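PDB 3D3U: 4-hydroxybutyrate CoA-transferase from Porphyromonas gingivalis, which probably transfers coenzyme A from an acyl-CoA such as acetyl-CoA to a carboxylate such as 4-hydroxybutyrate. Local coordinates for residues 149-161 and 173-185. Residues are numbered along the deposited sequence; the frame is centred on the assembly and turned at random.
Sequences APVVVAEVNKQMP and KLTHIIEVDEPIA
The backbone O of V180 takes two groups from the facing strand: K158 N donates to it at 3.0 Å, and the CA-H of N157 points at it, with CA 3.4 Å from the O. Strands 151-157 and 176-180 run parallel at one edge of a six-stranded parallel sheet, consistent with the Rossmann-like fold of the family's N-terminal domain, 176-180 being outermost within the chain. The side-chain amide of N157 is held at both ends: ND2 donates to the backbone O of E182 at 2.9 Å, while OD1 accepts from the backbone N of Q159 in an Asx turn. The bond to E182 lies in both the carbonyl plane and the amide plane, whereas the Q159 N-H reaches OD1 from above the amide plane. With CG anti to the backbone N (chi1 -163°), N157 spans from the end of strand 151-157 to the segment that follows strand 176-180. A154 N to H176 O, I178 N to A154 O, V156 N to I178 O and V180 N to V156 O continue the backbone ladder. At the other end, V152 is gripped twice by T175, whose backbone N donates to V152 O while OG1 accepts from V152 N at 3.1 Å.

On the face bearing V153, E155 and I178, CG1 of V153 packs on CD1 of I178 at 3.5 Å, and helix 14-21 covers V153, H176 and I178. V151 CG1 meets the H176 imidazole at its edge, 4.1 Å from CE1. The extended E155 chain carries OE2 to R39 and OE1 to the backbone N of F40. On the reverse face, A154 CB rests against CG and CD2 of L174, and farther along CG2 of V156 meets CG2 of I177 at 3.4 Å. Beyond the strands, the Q159 chain bends at chi2 (104°) and lays CG 3.6 Å from P183 CA.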
ATOM      1  N   ALA A 149      13.948   3.561 -16.385  1.00 23.94           N
ATOM      2  CA  ALA A 149      15.317   3.254 -16.178  1.00 23.23           C
ATOM      3  C   ALA A 149      15.819   2.665 -17.504  1.00 24.24           C
ATOM      4  O   ALA A 149      15.219   1.711 -17.999  1.00 24.08           O
ATOM      5  CB  ALA A 149      15.416   2.240 -15.111  1.00 22.60           C
ATOM      6  N   PRO A 150      16.919   3.219 -18.080  1.00 25.66           N
ATOM      7  CA  PRO A 150      17.678   2.532 -19.168  1.00 24.43           C
ATOM      8  C   PRO A 150      18.354   1.214 -18.793  1.00 23.53           C
ATOM      9  O   PRO A 150      18.840   0.554 -19.694  1.00 25.61           O
ATOM     10  CB  PRO A 150      18.767   3.550 -19.578  1.00 22.89           C
ATOM     11  CG  PRO A 150      18.873   4.561 -18.489  1.00 23.95           C
ATOM     12  CD  PRO A 150      17.550   4.541 -17.767  1.00 26.29           C
ATOM     13  N   VAL A 151      18.453   0.837 -17.520  1.00 21.29           N
ATOM     14  CA  VAL A 151      19.059  -0.452 -17.183  1.00 17.99           C
ATOM     15  C   VAL A 151      18.155  -0.975 -16.120  1.00 18.46           C
ATOM     16  O   VAL A 151      17.907  -0.280 -15.082  1.00 19.48           O
ATOM     17  CB  VAL A 151      20.404  -0.253 -16.495  1.00 17.33           C
ATOM     18  CG1 VAL A 151      20.939  -1.552 -15.865  1.00 14.93           C
ATOM     19  CG2 VAL A 151      21.375   0.324 -17.398  1.00 13.48           C
ATOM     20  N   VAL A 152      17.683  -2.191 -16.317  1.00 16.17           N
ATOM     21  CA  VAL A 152      16.760  -2.812 -15.370  1.00 13.98           C
ATOM     22  C   VAL A 152      17.301  -4.163 -14.855  1.00 14.89           C
ATOM     23  O   VAL A 152      17.507  -5.136 -15.619  1.00 14.57           O
ATOM     24  CB  VAL A 152      15.420  -3.067 -16.099  1.00 12.99           C
ATOM     25  CG1 VAL A 152      14.392  -3.678 -15.171  1.00 12.19           C
ATOM     26  CG2 VAL A 152      14.965  -1.836 -16.632  1.00  9.30           C
ATOM     27  N   VAL A 153      17.513  -4.267 -13.558  1.00 15.48           N
ATOM     28  CA  VAL A 153      18.054  -5.513 -13.049  1.00 17.02           C
ATOM     29  C   VAL A 153      16.931  -6.344 -12.396  1.00 18.29           C
ATOM     30  O   VAL A 153      16.419  -5.951 -11.376  1.00 19.12           O
ATOM     31  CB  VAL A 153      19.108  -5.192 -12.049  1.00 16.72           C
ATOM     32  CG1 VAL A 153      19.736  -6.466 -11.539  1.00 18.64           C
ATOM     33  CG2 VAL A 153      20.171  -4.270 -12.668  1.00 18.16           C
ATOM     34  N   ALA A 154      16.532  -7.478 -12.946  1.00 18.91           N
ATOM     35  CA  ALA A 154      15.394  -8.139 -12.366  1.00 19.52           C
ATOM     36  C   ALA A 154      15.835  -9.450 -11.715  1.00 20.86           C
ATOM     37  O   ALA A 154      16.502 -10.237 -12.394  1.00 22.16           O
ATOM     38  CB  ALA A 154      14.445  -8.446 -13.401  1.00 19.46           C
ATOM     39  N   GLU A 155      15.463  -9.721 -10.459  1.00 19.73           N
ATOM     40  CA  GLU A 155      15.791 -10.976  -9.898  1.00 21.58           C
ATOM     41  C   GLU A 155      14.656 -11.800 -10.318  1.00 19.47           C
ATOM     42  O   GLU A 155      13.529 -11.528 -10.015  1.00 19.01           O
ATOM     43  CB  GLU A 155      15.778 -10.921  -8.376  1.00 22.03           C
ATOM     44  CG  GLU A 155      16.877 -10.119  -7.684  1.00 26.27           C
ATOM     45  CD  GLU A 155      16.725 -10.017  -6.109  1.00 30.22           C
ATOM     46  OE1 GLU A 155      17.490  -9.170  -5.490  1.00 42.45           O
ATOM     47  OE2 GLU A 155      15.910 -10.765  -5.427  1.00 37.34           O
ATOM     48  N   VAL A 156      14.925 -12.852 -11.039  1.00 21.02           N
ATOM     49  CA  VAL A 156      13.837 -13.759 -11.471  1.00 21.50           C
ATOM     50  C   VAL A 156      13.470 -14.855 -10.430  1.00 21.92           C
ATOM     51  O   VAL A 156      14.224 -15.789 -10.166  1.00 21.03           O
ATOM     52  CB  VAL A 156      14.107 -14.310 -12.865  1.00 21.55           C
ATOM     53  CG1 VAL A 156      13.044 -15.385 -13.224  1.00 22.51           C
ATOM     54  CG2 VAL A 156      14.129 -13.135 -13.840  1.00 16.93           C
ATOM     55  N   ASN A 157      12.316 -14.703  -9.809  1.00 22.59           N
ATOM     56  CA  ASN A 157      12.095 -15.532  -8.710  1.00 24.43           C
ATOM     57  C   ASN A 157      11.069 -16.620  -9.012  1.00 26.39           C
ATOM     58  O   ASN A 157       9.881 -16.364  -9.409  1.00 27.35           O
ATOM     59  CB  ASN A 157      11.775 -14.714  -7.504  1.00 24.46           C
ATOM     60  CG  ASN A 157      11.923 -15.502  -6.235  1.00 26.49           C
ATOM     61  OD1 ASN A 157      11.974 -16.760  -6.264  1.00 28.44           O
ATOM     62  ND2 ASN A 157      11.936 -14.798  -5.097  1.00 21.74           N
ATOM     63  N   LYS A 158      11.585 -17.855  -8.893  1.00 27.58           N
ATOM     64  CA  LYS A 158      10.777 -19.079  -9.071  1.00 28.93           C
ATOM     65  C   LYS A 158       9.642 -19.143  -8.039  1.00 28.37           C
ATOM     66  O   LYS A 158       8.623 -19.740  -8.309  1.00 27.48           O
ATOM     67  CB  LYS A 158      11.627 -20.377  -9.165  1.00 28.34           C
ATOM     68  CG  LYS A 158      12.137 -20.535 -10.631  1.00 30.85           C
ATOM     69  CD  LYS A 158      12.716 -21.915 -11.105  1.00 30.90           C
ATOM     70  CE  LYS A 158      13.418 -21.811 -12.532  1.00 31.70           C
ATOM     71  NZ  LYS A 158      14.035 -20.412 -12.763  1.00 35.55           N
ATOM     72  N   GLN A 159       9.812 -18.448  -6.904  1.00 28.17           N
ATOM     73  CA  GLN A 159       8.784 -18.339  -5.888  1.00 27.02           C
ATOM     74  C   GLN A 159       7.817 -17.127  -6.080  1.00 27.08           C
ATOM     75  O   GLN A 159       6.708 -17.134  -5.496  1.00 27.82           O
ATOM     76  CB  GLN A 159       9.439 -18.215  -4.513  1.00 27.34           C
ATOM     77  CG  GLN A 159       8.984 -19.200  -3.464  1.00 27.80           C
ATOM     78  CD  GLN A 159      10.043 -20.220  -3.309  1.00 33.22           C
ATOM     79  OE1 GLN A 159      10.423 -20.635  -2.183  1.00 33.35           O
ATOM     80  NE2 GLN A 159      10.615 -20.606  -4.467  1.00 36.16           N
ATOM     81  N   MET A 160       8.213 -16.080  -6.824  1.00 25.88           N
ATOM     82  CA  MET A 160       7.333 -14.868  -6.978  1.00 25.34           C
ATOM     83  C   MET A 160       6.083 -15.297  -7.716  1.00 24.46           C
ATOM     84  O   MET A 160       6.217 -15.847  -8.796  1.00 26.22           O
ATOM     85  CB  MET A 160       8.012 -13.735  -7.795  1.00 24.93           C
ATOM     86  CG  MET A 160       7.104 -12.510  -7.978  1.00 24.68           C
ATOM     87  SD  MET A 160       6.616 -11.707  -6.365  1.00 23.44           S
ATOM     88  CE  MET A 160       8.112 -11.019  -5.781  1.00 19.19           C
ATOM     89  N   PRO A 161       4.895 -15.086  -7.163  1.00 23.35           N
ATOM     90  CA  PRO A 161       3.635 -15.372  -7.856  1.00 22.79           C
ATOM     91  C   PRO A 161       3.375 -14.545  -9.118  1.00 22.30           C
ATOM     92  O   PRO A 161       3.881 -13.447  -9.269  1.00 23.57           O
ATOM     93  CB  PRO A 161       2.567 -14.981  -6.812  1.00 21.47           C
ATOM     94  CG  PRO A 161       3.214 -14.219  -5.884  1.00 19.58           C
ATOM     95  CD  PRO A 161       4.633 -14.580  -5.815  1.00 23.05           C
ATOM     96  N   LYS A 173      13.160  -6.461 -21.876  1.00 23.99           N
ATOM     97  CA  LYS A 173      13.409  -5.116 -21.235  1.00 23.35           C
ATOM     98  C   LYS A 173      14.343  -5.216 -20.013  1.00 22.52           C
ATOM     99  O   LYS A 173      14.694  -4.213 -19.321  1.00 23.10           O
ATOM    100  CB  LYS A 173      12.064  -4.367 -20.904  1.00 22.36           C
ATOM    101  CG  LYS A 173      11.021  -4.362 -22.091  1.00 22.97           C
ATOM    102  CD  LYS A 173      11.617  -3.758 -23.493  1.00 20.95           C
ATOM    103  CE  LYS A 173      10.767  -4.118 -24.725  1.00 25.64           C
ATOM    104  NZ  LYS A 173       9.136  -4.190 -24.677  1.00 24.64           N
ATOM    105  N   LEU A 174      14.743  -6.447 -19.761  1.00 21.22           N
ATOM    106  CA  LEU A 174      15.634  -6.766 -18.669  1.00 20.49           C
ATOM    107  C   LEU A 174      17.076  -6.835 -19.142  1.00 21.14           C
ATOM    108  O   LEU A 174      17.376  -7.503 -20.086  1.00 21.36           O
ATOM    109  CB  LEU A 174      15.215  -8.115 -18.071  1.00 20.44           C
ATOM    110  CG  LEU A 174      14.044  -8.160 -17.062  1.00 16.86           C
ATOM    111  CD1 LEU A 174      13.000  -7.220 -17.396  1.00 12.70           C
ATOM    112  CD2 LEU A 174      13.456  -9.573 -16.920  1.00 17.70           C
ATOM    113  N   THR A 175      17.951  -6.086 -18.503  1.00 22.22           N
ATOM    114  CA  THR A 175      19.367  -6.025 -18.883  1.00 23.00           C
ATOM    115  C   THR A 175      20.177  -7.144 -18.282  1.00 23.14           C
ATOM    116  O   THR A 175      21.052  -7.669 -18.944  1.00 23.72           O
ATOM    117  CB  THR A 175      19.974  -4.755 -18.312  1.00 22.65           C
ATOM    118  OG1 THR A 175      19.117  -3.677 -18.627  1.00 25.26           O
ATOM    119  CG2 THR A 175      21.223  -4.386 -18.996  1.00 21.90           C
ATOM    120  N   HIS A 176      19.964  -7.407 -16.990  1.00 23.01           N
ATOM    121  CA  HIS A 176      20.656  -8.450 -16.278  1.00 23.07           C
ATOM    122  C   HIS A 176      19.583  -9.232 -15.521  1.00 22.90           C
ATOM    123  O   HIS A 176      18.648  -8.624 -14.930  1.00 24.29           O
ATOM    124  CB  HIS A 176      21.709  -7.885 -15.315  1.00 23.81           C
ATOM    125  CG  HIS A 176      22.620  -6.847 -15.920  1.00 27.13           C
ATOM    126  ND1 HIS A 176      22.365  -5.486 -15.842  1.00 29.55           N
ATOM    127  CD2 HIS A 176      23.800  -6.973 -16.577  1.00 30.13           C
ATOM    128  CE1 HIS A 176      23.329  -4.824 -16.457  1.00 30.17           C
ATOM    129  NE2 HIS A 176      24.219  -5.699 -16.905  1.00 30.24           N
ATOM    130  N   ILE A 177      19.666 -10.567 -15.576  1.00 20.90           N
ATOM    131  CA  ILE A 177      18.670 -11.379 -14.905  1.00 18.66           C
ATOM    132  C   ILE A 177      19.418 -12.197 -13.926  1.00 18.39           C
ATOM    133  O   ILE A 177      20.400 -12.820 -14.277  1.00 18.22           O
ATOM    134  CB  ILE A 177      17.979 -12.337 -15.921  1.00 19.00           C
ATOM    135  CG1 ILE A 177      17.061 -11.575 -16.827  1.00 11.91           C
ATOM    136  CG2 ILE A 177      17.169 -13.505 -15.229  1.00 18.55           C
ATOM    137  CD1 ILE A 177      16.830 -12.389 -17.950  1.00  9.72           C
ATOM    138  N   ILE A 178      18.921 -12.236 -12.716  1.00 17.81           N
ATOM    139  CA  ILE A 178      19.576 -12.953 -11.664  1.00 18.74           C
ATOM    140  C   ILE A 178      18.583 -14.023 -11.276  1.00 21.69           C
ATOM    141  O   ILE A 178      17.736 -13.795 -10.413  1.00 22.13           O
ATOM    142  CB  ILE A 178      19.789 -12.021 -10.527  1.00 16.83           C
ATOM    143  CG1 ILE A 178      20.742 -10.952 -10.985  1.00 17.27           C
ATOM    144  CG2 ILE A 178      20.446 -12.687  -9.420  1.00 14.64           C
ATOM    145  CD1 ILE A 178      20.604  -9.611 -10.275  1.00 14.06           C
ATOM    146  N   GLU A 179      18.640 -15.192 -11.929  1.00 24.72           N
ATOM    147  CA  GLU A 179      17.651 -16.232 -11.576  1.00 26.88           C
ATOM    148  C   GLU A 179      17.795 -16.649 -10.152  1.00 27.60           C
ATOM    149  O   GLU A 179      18.847 -17.067  -9.765  1.00 29.85           O
ATOM    150  CB  GLU A 179      17.612 -17.498 -12.441  1.00 25.33           C
ATOM    151  CG  GLU A 179      18.711 -17.787 -13.371  1.00 28.80           C
ATOM    152  CD  GLU A 179      18.095 -18.494 -14.556  1.00 35.59           C
ATOM    153  OE1 GLU A 179      18.809 -18.903 -15.498  1.00 38.57           O
ATOM    154  OE2 GLU A 179      16.856 -18.658 -14.522  1.00 34.98           O
ATOM    155  N   VAL A 180      16.735 -16.523  -9.367  1.00 27.94           N
ATOM    156  CA  VAL A 180      16.762 -17.152  -8.107  1.00 27.56           C
ATOM    157  C   VAL A 180      15.533 -17.839  -7.693  1.00 27.81           C
ATOM    158  O   VAL A 180      14.531 -17.904  -8.398  1.00 28.02           O
ATOM    159  CB  VAL A 180      17.266 -16.219  -7.005  1.00 28.96           C
ATOM    160  CG1 VAL A 180      18.861 -16.209  -7.069  1.00 30.60           C
ATOM    161  CG2 VAL A 180      16.621 -14.817  -7.027  1.00 23.93           C
ATOM    162  N   ASP A 181      15.708 -18.430  -6.540  1.00 28.30           N
ATOM    163  CA  ASP A 181      14.720 -19.170  -5.855  1.00 29.52           C
ATOM    164  C   ASP A 181      14.798 -19.041  -4.289  1.00 29.88           C
ATOM    165  O   ASP A 181      15.856 -19.318  -3.637  1.00 31.11           O
ATOM    166  CB  ASP A 181      14.770 -20.599  -6.300  1.00 29.39           C
ATOM    167  CG  ASP A 181      13.605 -21.328  -5.787  1.00 32.09           C
ATOM    168  OD1 ASP A 181      12.931 -20.729  -4.918  1.00 34.95           O
ATOM    169  OD2 ASP A 181      13.262 -22.458  -6.158  1.00 35.01           O
ATOM    170  N   GLU A 182      13.704 -18.526  -3.724  1.00 28.51           N
ATOM    171  CA  GLU A 182      13.704 -17.976  -2.371  1.00 29.19           C
ATOM    172  C   GLU A 182      12.296 -17.423  -2.048  1.00 27.43           C
ATOM    173  O   GLU A 182      11.728 -16.669  -2.836  1.00 27.31           O
ATOM    174  CB  GLU A 182      14.856 -16.961  -2.124  1.00 28.20           C
ATOM    175  CG  GLU A 182      16.121 -17.547  -1.458  1.00 33.60           C
ATOM    176  CD  GLU A 182      16.634 -16.799  -0.127  1.00 41.70           C
ATOM    177  OE1 GLU A 182      16.586 -15.489   0.033  1.00 40.51           O
ATOM    178  OE2 GLU A 182      17.159 -17.547   0.804  1.00 47.22           O
ATOM    179  N   PRO A 183      11.749 -17.813  -0.887  1.00 26.93           N
ATOM    180  CA  PRO A 183      10.340 -17.545  -0.524  1.00 26.06           C
ATOM    181  C   PRO A 183      10.069 -16.052  -0.266  1.00 26.46           C
ATOM    182  O   PRO A 183      10.876 -15.332   0.324  1.00 27.59           O
ATOM    183  CB  PRO A 183      10.172 -18.308   0.779  1.00 26.28           C
ATOM    184  CG  PRO A 183      11.566 -18.335   1.405  1.00 25.49           C
ATOM    185  CD  PRO A 183      12.482 -18.486   0.219  1.00 26.25           C
ATOM    186  N   ILE A 184       8.927 -15.566  -0.710  1.00 25.25           N
ATOM    187  CA  ILE A 184       8.676 -14.174  -0.718  1.00 21.69           C
ATOM    188  C   ILE A 184       8.460 -13.750   0.709  1.00 21.73           C
ATOM    189  O   ILE A 184       7.575 -14.219   1.317  1.00 21.82           O
ATOM    190  CB  ILE A 184       7.482 -14.044  -1.603  1.00 20.69           C
ATOM    191  CG1 ILE A 184       7.960 -14.314  -3.034  1.00 17.79           C
ATOM    192  CG2 ILE A 184       6.752 -12.718  -1.378  1.00 21.71           C
ATOM    193  CD1 ILE A 184       8.522 -13.104  -3.773  1.00  8.23           C
ATOM    194  N   ALA A 185       9.295 -12.886   1.262  1.00 22.39           N
ATOM    195  CA  ALA A 185       9.094 -12.420   2.637  1.00 23.14           C
ATOM    196  C   ALA A 185       7.660 -12.358   2.991  1.00 23.75           C
ATOM    197  O   ALA A 185       6.829 -11.915   2.188  1.00 21.62           O
ATOM    198  CB  ALA A 185       9.631 -11.029   2.814  1.00 23.84           C
TER